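Local coordinates for pheromone cOB1/lipoprotein, YaeC family (Enterococcus faecalis, PDB 4EF1), which probably binds methionine as the lipid-attached, substrate-binding component of an ABC-type uptake system, and is probably also the precursor of the sex pheromone cOB1, at residues Gly125-Lys130 against Asp142-Lys148; Arg116-Ile120 against Ile192-Lys196; Arg225-Gln230 against Val242-Glu246; Leu185-Lys189 against Trp237-Ile241. Where two conformers were deposited one is given. Residue numbers count along the deposited sequence, not the author numbering.

The chain has the two-lobed fold of periplasmic binding proteins, one lobe built on a six-stranded sheet and the other on a five-stranded one, with selenomethionine bound between them. Contact 2 reaches the ligand directly through Arg116. Contact 1 lies in the same lobe, centres about 13 Å apart, and Leu118 of helix 114-123 touches Ile127, Leu129 and Ile143. Contact 3 belongs to the other lobe, its centre about 36 Å from that of contact 1. Contact 4 spans the lobes: Pro187 O lies 3.7 Å from Leu194 CD1 of contact 2, while 237-241 runs straight into 242-246 of contact 3. The side chains of Val244 and Pro187 are about 11 and 10 Å from the selenomethionine.

Contact 1 (Gly125-Lys130 against Asp142-Lys148); sequences GLITLK and DIDKNTK
A two-stranded antiparallel ribbon on the protein surface pairs strand 127-129, which follows helix 114-123, with strand 143-146. The strand axes approach to 4.3 Å at 159°. Gly125 ends the helix in a Schellman motif, whose positive phi (80°) glycine adopts easily. Thr147 N then bonds to Leu126 O (3.0 Å), Thr128 N to Lys145 O (2.9 Å), Asp144 N to Thr128 O (2.8 Å) and Lys130 N to Asp142 O (2.7 Å). Ile127 with Asn146 and Leu129 with Ile143 are non-hydrogen-bonded pairs, and the register slips by one residue between them. Asp144, at -105/-84, and Lys145 both face Thr128, whose p rotamer lets OG1 accept from Lys145 N at 2.9 Å. Beneath, the branched Ile127 and Ile143 (CD1 to CG1, 4.3 Å) give the ribbon a greasy underside against Leu118 of the helix; Leu126 covers Leu121. Charged Lys145 and Asp144 suit the solvent side. The result is an antiparallel hairpin with a long connection, its second strand carrying a classic beta bulge.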
loop_
_atom_site.group_PDB
_atom_site.type_symbol
_atom_site.label_atom_id
_atom_site.label_comp_id
_atom_site.label_asym_id
_atom_site.label_seq_id
_atom_site.Cartn_x
_atom_site.Cartn_y
_atom_site.Cartn_z
ATOM N N GLY A 125 13.245 2.851 18.426
ATOM C CA GLY A 125 13.770 2.388 19.692
ATOM C C GLY A 125 12.726 2.183 20.776
ATOM O O GLY A 125 13.087 2.018 21.939
ATOM N N LEU A 126 11.450 2.118 20.403
ATOM C CA LEU A 126 10.320 1.950 21.395
ATOM C C LEU A 126 9.905 0.516 21.640
ATOM O O LEU A 126 9.307 0.240 22.660
ATOM C CB LEU A 126 9.091 2.721 20.953
ATOM C CG LEU A 126 9.288 4.256 20.932
ATOM C CD1 LEU A 126 8.037 4.912 20.388
ATOM C CD2 LEU A 126 9.643 4.732 22.344
ATOM N N ILE A 127 10.157 -0.373 20.687
ATOM C CA ILE A 127 9.899 -1.796 20.888
ATOM C C ILE A 127 11.020 -2.676 20.314
ATOM O O ILE A 127 11.790 -2.246 19.471
ATOM C CB ILE A 127 8.570 -2.279 20.249
ATOM C CG1 ILE A 127 8.627 -2.240 18.705
ATOM C CG2 ILE A 127 7.323 -1.581 20.869
ATOM C CD1 ILE A 127 7.487 -2.934 17.991
ATOM N N THR A 128 11.093 -3.909 20.804
ATOM C CA THR A 128 11.896 -4.955 20.176
ATOM C C THR A 128 10.966 -6.167 19.959
ATOM O O THR A 128 9.926 -6.262 20.611
ATOM C CB THR A 128 13.099 -5.345 21.023
ATOM O OG1 THR A 128 12.664 -6.012 22.213
ATOM C CG2 THR A 128 13.939 -4.117 21.342
ATOM N N LEU A 129 11.323 -7.052 19.034
ATOM C CA LEU A 129 10.559 -8.291 18.786
ATOM C C LEU A 129 11.293 -9.432 19.452
ATOM O O LEU A 129 12.510 -9.353 19.650
ATOM C CB LEU A 129 10.379 -8.522 17.279
ATOM C CG LEU A 129 9.677 -7.366 16.575
ATOM C CD1 LEU A 129 9.352 -7.631 15.096
ATOM C CD2 LEU A 129 8.406 -6.992 17.325
ATOM N N LYS A 130 10.563 -10.475 19.852
ATOM C CA LYS A 130 11.172 -11.617 20.559
ATOM C C LYS A 130 12.234 -12.298 19.705
ATOM O O LYS A 130 12.139 -12.277 18.480
ATOM C CB LYS A 130 10.123 -12.675 20.952
ATOM C CG LYS A 130 9.199 -12.296 22.087
ATOM C CD LYS A 130 8.054 -13.289 22.240
ATOM C CE LYS A 130 6.955 -12.737 23.122
ATOM N NZ LYS A 130 5.717 -13.550 23.012
ATOM N N ASP A 142 4.370 -10.774 19.099
ATOM C CA ASP A 142 5.815 -10.985 18.967
ATOM C C ASP A 142 6.662 -9.913 19.656
ATOM O O ASP A 142 7.890 -10.048 19.724
ATOM C CB ASP A 142 6.204 -11.096 17.519
ATOM C CG ASP A 142 5.602 -12.313 16.853
ATOM O OD1 ASP A 142 5.574 -13.408 17.492
ATOM O OD2 ASP A 142 5.204 -12.176 15.685
ATOM N N ILE A 143 6.009 -8.901 20.220
ATOM C CA ILE A 143 6.722 -7.844 20.924
ATOM C C ILE A 143 7.365 -8.383 22.175
ATOM O O ILE A 143 6.730 -9.077 22.958
ATOM C CB ILE A 143 5.790 -6.671 21.290
ATOM C CG1 ILE A 143 5.295 -5.974 20.037
ATOM C CG2 ILE A 143 6.493 -5.706 22.232
ATOM C CD1 ILE A 143 4.227 -4.940 20.350
ATOM N N ASP A 144 8.631 -7.998 22.356
ATOM C CA ASP A 144 9.406 -8.284 23.537
ATOM C C ASP A 144 9.518 -6.991 24.381
ATOM O O ASP A 144 8.730 -6.825 25.315
ATOM C CB ASP A 144 10.769 -8.862 23.118
ATOM C CG ASP A 144 11.702 -9.093 24.271
ATOM O OD1 ASP A 144 11.251 -9.142 25.437
ATOM O OD2 ASP A 144 12.903 -9.247 23.989
ATOM N N LYS A 145 10.477 -6.099 24.083
ATOM C CA LYS A 145 10.558 -4.816 24.793
ATOM C C LYS A 145 9.460 -3.907 24.268
ATOM O O LYS A 145 9.232 -3.881 23.075
ATOM C CB LYS A 145 11.932 -4.125 24.640
ATOM C CG LYS A 145 13.111 -4.829 25.342
ATOM C CD LYS A 145 13.143 -4.521 26.832
ATOM C CE LYS A 145 14.320 -5.098 27.584
ATOM N NZ LYS A 145 14.209 -4.852 29.059
ATOM N N ASN A 146 8.789 -3.191 25.176
ATOM C CA ASN A 146 7.753 -2.164 24.871
ATOM C C ASN A 146 7.954 -1.070 25.928
ATOM O O ASN A 146 7.309 -1.091 27.000
ATOM C CB ASN A 146 6.353 -2.782 24.944
ATOM C CG ASN A 146 5.278 -1.868 24.377
ATOM O OD1 ASN A 146 5.507 -0.670 24.137
ATOM N ND2 ASN A 146 4.109 -2.432 24.110
ATOM N N THR A 147 8.848 -0.120 25.606
ATOM C CA THR A 147 9.304 0.890 26.567
ATOM C C THR A 147 8.162 1.766 27.091
ATOM O O THR A 147 8.080 2.031 28.287
ATOM C CB THR A 147 10.438 1.740 25.963
ATOM O OG1 THR A 147 11.503 0.863 25.557
ATOM C CG2 THR A 147 10.954 2.789 26.945
ATOM N N LYS A 148 7.280 2.191 26.196
ATOM C CA LYS A 148 6.142 3.039 26.581
ATOM C C LYS A 148 4.866 2.232 26.907
ATOM O O LYS A 148 3.832 2.813 27.130
ATOM C CB LYS A 148 5.867 4.085 25.467
ATOM C CG LYS A 148 6.915 5.158 25.394
ATOM C CD LYS A 148 6.580 6.136 24.266
ATOM C CE LYS A 148 7.444 7.365 24.330
ATOM N NZ LYS A 148 7.254 8.222 25.529
HETATM O O HOH W 1 12.583 3.640 24.326
HETATM O O HOH W 2 7.108 1.625 23.530
HETATM O O HOH W 3 14.696 -7.677 22.339
#

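Contact 2 (Arg116-Ile120 against Ile192-Lys196); sequences RVLTI and IALEK. With MSE (selenomethionine), chain C.
The ligand pocket of this binding-protein fold is lined here by helix 114-123, whose Arg116 is held by Glu195, just past edge strand 193-194 of the five-stranded sheet. Residues 116-120 are regular helix, with Ile120 N bonded to Arg116 O at 3.0 Å; the closest CA atoms are those of Ile120 and Glu195, 5.5 Å apart. Ile120 points at the strand, and its CG2 meets Ala193 CB at 3.5 Å, where a methyl leaves room for close approach. Glu195 is extended (chi1 and chi2 t), and Arg116 runs m, t, p, so the two charged groups meet side by side in a bidentate salt bridge: Arg116 NE to Glu195 OE2 and Arg116 NH2 to Glu195 OE1, each 2.8 Å. Glu195 OE1 also accepts from Val86 N, and Asp113 forms a further salt bridge with Arg116 NH1. A buried arginine suits a site that receives a carboxylate: with its other edge held by Glu195, Arg116 donates from NH1 to the selenomethionine OXT at 2.9 Å.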
loop_
_atom_site.group_PDB
_atom_site.type_symbol
_atom_site.label_atom_id
_atom_site.label_comp_id
_atom_site.label_asym_id
_atom_site.label_seq_id
_atom_site.Cartn_x
_atom_site.Cartn_y
_atom_site.Cartn_z
ATOM N N ARG A 116 4.873 -3.499 9.556
ATOM C CA ARG A 116 5.309 -2.167 9.181
ATOM C C ARG A 116 5.251 -1.178 10.360
ATOM O O ARG A 116 6.172 -0.409 10.547
ATOM C CB ARG A 116 4.476 -1.670 8.012
ATOM C CG ARG A 116 4.440 -2.606 6.797
ATOM C CD ARG A 116 3.605 -2.124 5.644
ATOM N NE ARG A 116 4.247 -1.112 4.793
ATOM C CZ ARG A 116 3.647 -0.528 3.764
ATOM N NH1 ARG A 116 2.420 -0.910 3.387
ATOM N NH2 ARG A 116 4.299 0.368 3.051
ATOM N N VAL A 117 4.168 -1.178 11.130
ATOM C CA VAL A 117 4.105 -0.352 12.340
ATOM C C VAL A 117 5.124 -0.872 13.363
ATOM O O VAL A 117 5.779 -0.078 14.048
ATOM C CB VAL A 117 2.687 -0.266 12.955
ATOM C CG1 VAL A 117 2.342 -1.576 13.674
ATOM C CG2 VAL A 117 2.596 0.935 13.914
ATOM N N LEU A 118 5.282 -2.208 13.445
ATOM C CA LEU A 118 6.269 -2.802 14.332
ATOM C C LEU A 118 7.717 -2.369 13.946
ATOM O O LEU A 118 8.491 -2.039 14.849
ATOM C CB LEU A 118 6.130 -4.337 14.370
ATOM C CG LEU A 118 4.858 -4.906 15.027
ATOM C CD1 LEU A 118 4.850 -6.423 15.031
ATOM C CD2 LEU A 118 4.717 -4.418 16.453
ATOM N N THR A 119 8.056 -2.348 12.632
ATOM C CA THR A 119 9.387 -1.906 12.187
ATOM C C THR A 119 9.557 -0.400 12.468
ATOM O O THR A 119 10.641 0.053 12.831
ATOM C CB THR A 119 9.699 -2.131 10.676
ATOM O OG1 THR A 119 8.932 -1.244 9.845
ATOM C CG2 THR A 119 9.515 -3.597 10.255
ATOM N N ILE A 120 8.499 0.376 12.296
ATOM C CA ILE A 120 8.593 1.829 12.588
ATOM C C ILE A 120 8.945 2.030 14.102
ATOM O O ILE A 120 9.882 2.720 14.436
ATOM C CB ILE A 120 7.323 2.589 12.190
ATOM C CG1 ILE A 120 7.198 2.676 10.664
ATOM C CG2 ILE A 120 7.272 3.984 12.867
ATOM C CD1 ILE A 120 5.823 3.089 10.193
ATOM N N ILE A 192 4.464 11.493 11.735
ATOM C CA ILE A 192 5.376 11.650 12.886
ATOM C C ILE A 192 6.532 10.621 12.837
ATOM O O ILE A 192 7.530 10.800 13.477
ATOM C CB ILE A 192 4.648 11.614 14.281
ATOM C CG1 ILE A 192 4.003 10.264 14.601
ATOM C CG2 ILE A 192 3.588 12.695 14.372
ATOM C CD1 ILE A 192 3.387 10.231 16.011
ATOM N N ALA A 193 6.341 9.549 12.088
ATOM C CA ALA A 193 7.354 8.489 11.898
ATOM C C ALA A 193 6.993 7.826 10.590
ATOM O O ALA A 193 5.825 7.682 10.286
ATOM C CB ALA A 193 7.339 7.488 13.048
ATOM N N LEU A 194 7.993 7.496 9.797
ATOM C CA LEU A 194 7.809 6.919 8.470
ATOM C C LEU A 194 8.636 5.645 8.313
ATOM O O LEU A 194 9.770 5.583 8.729
ATOM C CB LEU A 194 8.241 7.941 7.417
ATOM C CG LEU A 194 7.711 7.776 5.984
ATOM C CD1 LEU A 194 6.200 7.930 5.963
ATOM C CD2 LEU A 194 8.406 8.798 5.079
ATOM N N GLU A 195 8.064 4.667 7.671
ATOM C CA GLU A 195 8.738 3.400 7.317
ATOM C C GLU A 195 9.977 3.692 6.489
ATOM O O GLU A 195 9.968 4.608 5.629
ATOM C CB GLU A 195 7.769 2.563 6.498
ATOM C CG GLU A 195 8.267 1.208 6.010
ATOM C CD GLU A 195 7.200 0.542 5.186
ATOM O OE1 GLU A 195 6.685 1.202 4.300
ATOM O OE2 GLU A 195 6.899 -0.647 5.391
ATOM N N LYS A 196 11.066 3.000 6.783
ATOM C CA LYS A 196 12.325 3.365 6.123
ATOM C C LYS A 196 12.644 2.448 4.962
ATOM O O LYS A 196 13.008 2.932 3.903
ATOM C CB LYS A 196 13.483 3.559 7.107
ATOM C CG LYS A 196 14.112 2.346 7.731
ATOM C CD LYS A 196 15.246 2.809 8.639
ATOM C CE LYS A 196 15.903 1.644 9.362
ATOM N NZ LYS A 196 16.837 2.094 10.426
HETATM N N MSE C 301 -1.215 1.175 -1.406
HETATM C CA MSE C 301 -1.121 0.358 -0.130
HETATM C C MSE C 301 0.278 0.384 0.491
HETATM O O MSE C 301 1.276 0.253 -0.234
HETATM O OXT MSE C 301 0.419 0.456 1.742
HETATM C CB MSE C 301 -1.593 -1.082 -0.336
HETATM C CG MSE C 301 -1.692 -1.929 0.938
HETATM SE SE MSE C 301 -2.019 -3.775 0.505
HETATM C CE MSE C 301 -3.875 -3.641 -0.201
HETATM O O HOH W 4 10.787 1.130 9.123
HETATM O O HOH W 5 8.494 -2.017 7.080
#

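Contact 3 (Arg225-Gln230 against Val242-Glu246); sequences RSKEVQ and VPVNE
At the edge of the six-stranded sheet, the C-terminal tail of this binding-protein lobe crosses the first turn of helix 227-236. The tail enters as strand 242-243, pairing with strand 75-83, and continues extended through Val244 (-122/156) before bending at Asn245 (-99/-8). Ser226 is the N-cap residue, and Gln230 N bonds to Ser226 O at 2.9 Å. The nearest CA pairs are Gln230 with Pro243 (5.6 Å) and Arg225 with Asn245 (5.9 Å). Two long side chains make the contact. Arg225, m then t throughout, stretches along the tail: its CG lies 3.8 Å from Val244 O, and Asn245 O sits over one face of the guanidinium, 3.6 Å from CZ. Length is what this place asks for, since NH2 reaches on to bond with Ala80 O of the neighbouring strand. Val244 points away from the helix, its apolar side chain packing on Ala80 and Leu83. Pro243 turns its C-gamma-exo ring toward the helix, where CB touches Gln230 CG at 3.6 Å and CG touches Gln230 O at 3.4 Å. Gln230, with chi1 m and chi2 t, extends past that ring to Asn245, itself in the m rotamer, and its NE2 donates to Asn245 OD1 at 3.0 Å.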
loop_
_atom_site.group_PDB
_atom_site.type_symbol
_atom_site.label_atom_id
_atom_site.label_comp_id
_atom_site.label_asym_id
_atom_site.label_seq_id
_atom_site.Cartn_x
_atom_site.Cartn_y
_atom_site.Cartn_z
ATOM N N ARG A 225 6.993 1.319 -15.658
ATOM C CA ARG A 225 8.379 1.385 -15.168
ATOM C C ARG A 225 9.305 2.245 -16.017
ATOM O O ARG A 225 10.485 2.448 -15.648
ATOM C CB ARG A 225 8.967 -0.030 -15.099
ATOM C CG ARG A 225 8.275 -0.911 -14.096
ATOM C CD ARG A 225 8.785 -2.318 -14.248
ATOM N NE ARG A 225 8.449 -3.161 -13.115
ATOM C CZ ARG A 225 8.598 -4.492 -13.086
ATOM N NH1 ARG A 225 9.061 -5.177 -14.139
ATOM N NH2 ARG A 225 8.293 -5.164 -11.982
ATOM N N SER A 226 8.828 2.781 -17.149
ATOM C CA SER A 226 9.726 3.556 -18.029
ATOM C C SER A 226 10.199 4.829 -17.324
ATOM O O SER A 226 9.458 5.362 -16.502
ATOM C CB SER A 226 9.043 3.929 -19.345
ATOM O OG SER A 226 7.929 4.785 -19.104
ATOM N N LYS A 227 11.400 5.283 -17.658
ATOM C CA LYS A 227 12.043 6.404 -16.989
ATOM C C LYS A 227 11.153 7.658 -16.965
ATOM O O LYS A 227 11.035 8.275 -15.921
ATOM C CB LYS A 227 13.399 6.737 -17.646
ATOM C CG LYS A 227 14.160 7.924 -17.048
ATOM C CD LYS A 227 15.357 8.315 -17.887
ATOM C CE LYS A 227 16.118 9.525 -17.294
ATOM N NZ LYS A 227 16.614 9.322 -15.905
ATOM N N GLU A 228 10.539 8.005 -18.109
ATOM C CA GLU A 228 9.704 9.235 -18.184
ATOM C C GLU A 228 8.489 9.124 -17.207
ATOM O O GLU A 228 8.161 10.086 -16.552
ATOM C CB GLU A 228 9.247 9.539 -19.627
ATOM C CG GLU A 228 8.165 8.575 -20.133
ATOM C CD GLU A 228 8.009 8.497 -21.640
ATOM O OE1 GLU A 228 7.420 9.416 -22.248
ATOM O OE2 GLU A 228 8.402 7.460 -22.206
ATOM N N VAL A 229 7.907 7.937 -17.053
ATOM C CA VAL A 229 6.761 7.761 -16.150
ATOM C C VAL A 229 7.238 7.771 -14.697
ATOM O O VAL A 229 6.646 8.434 -13.865
ATOM C CB VAL A 229 5.935 6.486 -16.489
ATOM C CG1 VAL A 229 4.856 6.243 -15.451
ATOM C CG2 VAL A 229 5.373 6.554 -17.922
ATOM N N GLN A 230 8.322 7.059 -14.387
ATOM C CA GLN A 230 8.880 7.068 -13.026
ATOM C C GLN A 230 9.236 8.492 -12.548
ATOM O O GLN A 230 8.940 8.848 -11.421
ATOM C CB GLN A 230 10.103 6.153 -12.983
ATOM C CG GLN A 230 9.713 4.685 -13.205
ATOM C CD GLN A 230 10.861 3.749 -12.932
ATOM O OE1 GLN A 230 11.976 4.025 -13.288
ATOM N NE2 GLN A 230 10.587 2.670 -12.292
ATOM N N VAL A 242 7.228 5.919 -4.561
ATOM C CA VAL A 242 8.626 5.638 -4.976
ATOM C C VAL A 242 8.591 4.552 -6.061
ATOM O O VAL A 242 8.296 3.379 -5.762
ATOM C CB VAL A 242 9.497 5.133 -3.791
ATOM C CG1 VAL A 242 10.907 4.786 -4.272
ATOM C CG2 VAL A 242 9.504 6.119 -2.609
ATOM N N PRO A 243 8.833 4.939 -7.313
ATOM C CA PRO A 243 8.848 3.948 -8.395
ATOM C C PRO A 243 9.923 2.894 -8.164
ATOM O O PRO A 243 11.020 3.225 -7.632
ATOM C CB PRO A 243 9.172 4.792 -9.636
ATOM C CG PRO A 243 8.782 6.184 -9.281
ATOM C CD PRO A 243 9.100 6.305 -7.821
ATOM N N VAL A 244 9.611 1.649 -8.524
ATOM C CA VAL A 244 10.597 0.554 -8.552
ATOM C C VAL A 244 10.689 -0.070 -9.939
ATOM O O VAL A 244 9.764 0.001 -10.729
ATOM C CB VAL A 244 10.326 -0.550 -7.521
ATOM C CG1 VAL A 244 10.414 0.035 -6.130
ATOM C CG2 VAL A 244 8.977 -1.242 -7.754
ATOM N N ASN A 245 11.829 -0.687 -10.202
ATOM C CA ASN A 245 12.145 -1.342 -11.489
ATOM C C ASN A 245 11.946 -2.863 -11.528
ATOM O O ASN A 245 12.013 -3.448 -12.574
ATOM C CB ASN A 245 13.598 -1.031 -11.854
ATOM C CG ASN A 245 13.808 0.434 -12.180
ATOM O OD1 ASN A 245 12.993 1.055 -12.888
ATOM N ND2 ASN A 245 14.930 0.992 -11.704
ATOM N N GLU A 246 11.667 -3.485 -10.390
ATOM C CA GLU A 246 11.567 -4.927 -10.296
ATOM C C GLU A 246 10.810 -5.226 -9.011
ATOM O O GLU A 246 10.603 -4.339 -8.197
ATOM C CB GLU A 246 12.960 -5.562 -10.244
ATOM C CG GLU A 246 13.777 -5.174 -9.013
ATOM C CD GLU A 246 15.141 -5.852 -8.937
ATOM O OE1 GLU A 246 15.527 -6.589 -9.869
ATOM O OE2 GLU A 246 15.829 -5.648 -7.912
ATOM O OXT GLU A 246 10.414 -6.351 -8.758
#

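Contact 4 (Leu185-Lys189 against Trp237-Ile241); sequences LNPKK and WNGAI
Pro187 sets the CD of its ring 3.8 Å from the methyl of Ala240, packing the start of the short, weakly bonded helix 187-190 against a type I' beta turn, Trp237 to Ala240. That helix leads into strand 193-194 of the five-stranded sheet, and the turn into strand 242-243 of the six-stranded one, so the contact joins the two lobes of the binding-protein fold. Pro187 and Ala240 are the nearest pair, CA to CA 6.0 Å; both are compact, apolar and buried. Pro187, at -50/-39, suits a first helical position, where its missing N-H costs nothing. Asn186 before it is the N-cap, its OD1 accepting from Lys188 N at 3.1 Å. Across the gap the turn is closed by Ala240 N to Trp237 O, also 3.1 Å. Asn238 (49/46) and Gly239 (86/-8) fill its central positions, the Asn-Gly pair well known in type I' turns: asparagine tolerates positive phi, whereas at the angles of Gly239 a CB would be jammed against the carbonyl O of Asn238. The exposed Lys188 lies along the turn with chi1 m, chi2 t and chi3 p, the CD contacts being van der Waals, with Lys188 CD 3.5 Å from Gly239 O and 3.8 Å from Ala240 N.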
loop_
_atom_site.group_PDB
_atom_site.type_symbol
_atom_site.label_atom_id
_atom_site.label_comp_id
_atom_site.label_asym_id
_atom_site.label_seq_id
_atom_site.Cartn_x
_atom_site.Cartn_y
_atom_site.Cartn_z
ATOM N N LEU A 185 -2.704 14.517 2.888
ATOM C CA LEU A 185 -1.563 14.359 3.755
ATOM C C LEU A 185 -0.323 14.060 2.890
ATOM O O LEU A 185 -0.405 13.357 1.882
ATOM C CB LEU A 185 -1.781 13.224 4.755
ATOM C CG LEU A 185 -2.891 13.424 5.799
ATOM C CD1 LEU A 185 -3.128 12.141 6.597
ATOM C CD2 LEU A 185 -2.640 14.604 6.727
ATOM N N ASN A 186 0.811 14.620 3.282
ATOM C CA ASN A 186 2.104 14.313 2.636
ATOM C C ASN A 186 2.889 13.466 3.622
ATOM O O ASN A 186 3.352 14.005 4.619
ATOM C CB ASN A 186 2.861 15.587 2.334
ATOM C CG ASN A 186 4.207 15.333 1.675
ATOM O OD1 ASN A 186 4.683 14.184 1.485
ATOM N ND2 ASN A 186 4.831 16.422 1.309
ATOM N N PRO A 187 3.040 12.154 3.347
ATOM C CA PRO A 187 3.789 11.251 4.233
ATOM C C PRO A 187 5.174 11.731 4.645
ATOM O O PRO A 187 5.529 11.587 5.824
ATOM C CB PRO A 187 3.871 9.963 3.426
ATOM C CG PRO A 187 2.618 9.972 2.619
ATOM C CD PRO A 187 2.449 11.405 2.214
ATOM N N LYS A 188 5.920 12.361 3.725
ATOM C CA LYS A 188 7.284 12.783 4.034
ATOM C C LYS A 188 7.399 14.049 4.879
ATOM O O LYS A 188 8.496 14.381 5.296
ATOM C CB LYS A 188 8.100 12.925 2.741
ATOM C CG LYS A 188 8.369 11.590 2.078
ATOM C CD LYS A 188 9.158 11.695 0.803
ATOM C CE LYS A 188 10.648 11.914 1.033
ATOM N NZ LYS A 188 11.199 12.649 -0.134
ATOM N N LYS A 189 6.283 14.737 5.111
ATOM C CA LYS A 189 6.245 15.949 5.892
ATOM C C LYS A 189 5.296 15.855 7.087
ATOM O O LYS A 189 5.661 16.267 8.178
ATOM C CB LYS A 189 5.889 17.125 4.930
ATOM N N TRP A 237 4.158 13.458 -6.580
ATOM C CA TRP A 237 3.929 13.290 -5.156
ATOM C C TRP A 237 5.122 13.527 -4.281
ATOM O O TRP A 237 5.131 13.101 -3.111
ATOM C CB TRP A 237 3.296 11.908 -4.891
ATOM C CG TRP A 237 1.925 11.822 -5.545
ATOM C CD1 TRP A 237 0.726 12.392 -5.105
ATOM C CD2 TRP A 237 1.587 11.133 -6.787
ATOM N NE1 TRP A 237 -0.290 12.095 -5.958
ATOM C CE2 TRP A 237 0.150 11.330 -6.987
ATOM C CE3 TRP A 237 2.295 10.367 -7.696
ATOM C CZ2 TRP A 237 -0.518 10.800 -8.082
ATOM C CZ3 TRP A 237 1.617 9.822 -8.802
ATOM C CH2 TRP A 237 0.242 10.029 -8.982
ATOM N N ASN A 238 6.131 14.187 -4.844
ATOM C CA ASN A 238 7.344 14.610 -4.156
ATOM C C ASN A 238 8.034 13.559 -3.326
ATOM O O ASN A 238 8.409 13.818 -2.189
ATOM C CB ASN A 238 7.066 15.906 -3.368
ATOM C CG ASN A 238 6.882 17.094 -4.304
ATOM O OD1 ASN A 238 5.795 17.666 -4.395
ATOM N ND2 ASN A 238 7.938 17.422 -5.067
ATOM N N GLY A 239 8.194 12.368 -3.896
ATOM C CA GLY A 239 8.871 11.287 -3.219
ATOM C C GLY A 239 8.075 10.410 -2.296
ATOM O O GLY A 239 8.603 9.425 -1.833
ATOM N N ALA A 240 6.813 10.728 -2.003
ATOM C CA ALA A 240 5.990 9.850 -1.167
ATOM C C ALA A 240 5.644 8.534 -1.876
ATOM O O ALA A 240 5.423 7.500 -1.230
ATOM C CB ALA A 240 4.734 10.581 -0.706
ATOM N N ILE A 241 5.617 8.579 -3.216
ATOM C CA ILE A 241 5.351 7.394 -4.054
ATOM C C ILE A 241 6.680 7.113 -4.763
ATOM O O ILE A 241 7.203 7.968 -5.468
ATOM C CB ILE A 241 4.191 7.640 -5.052
ATOM C CG1 ILE A 241 2.917 8.196 -4.332
ATOM C CG2 ILE A 241 3.877 6.358 -5.838
ATOM C CD1 ILE A 241 2.294 7.347 -3.235
#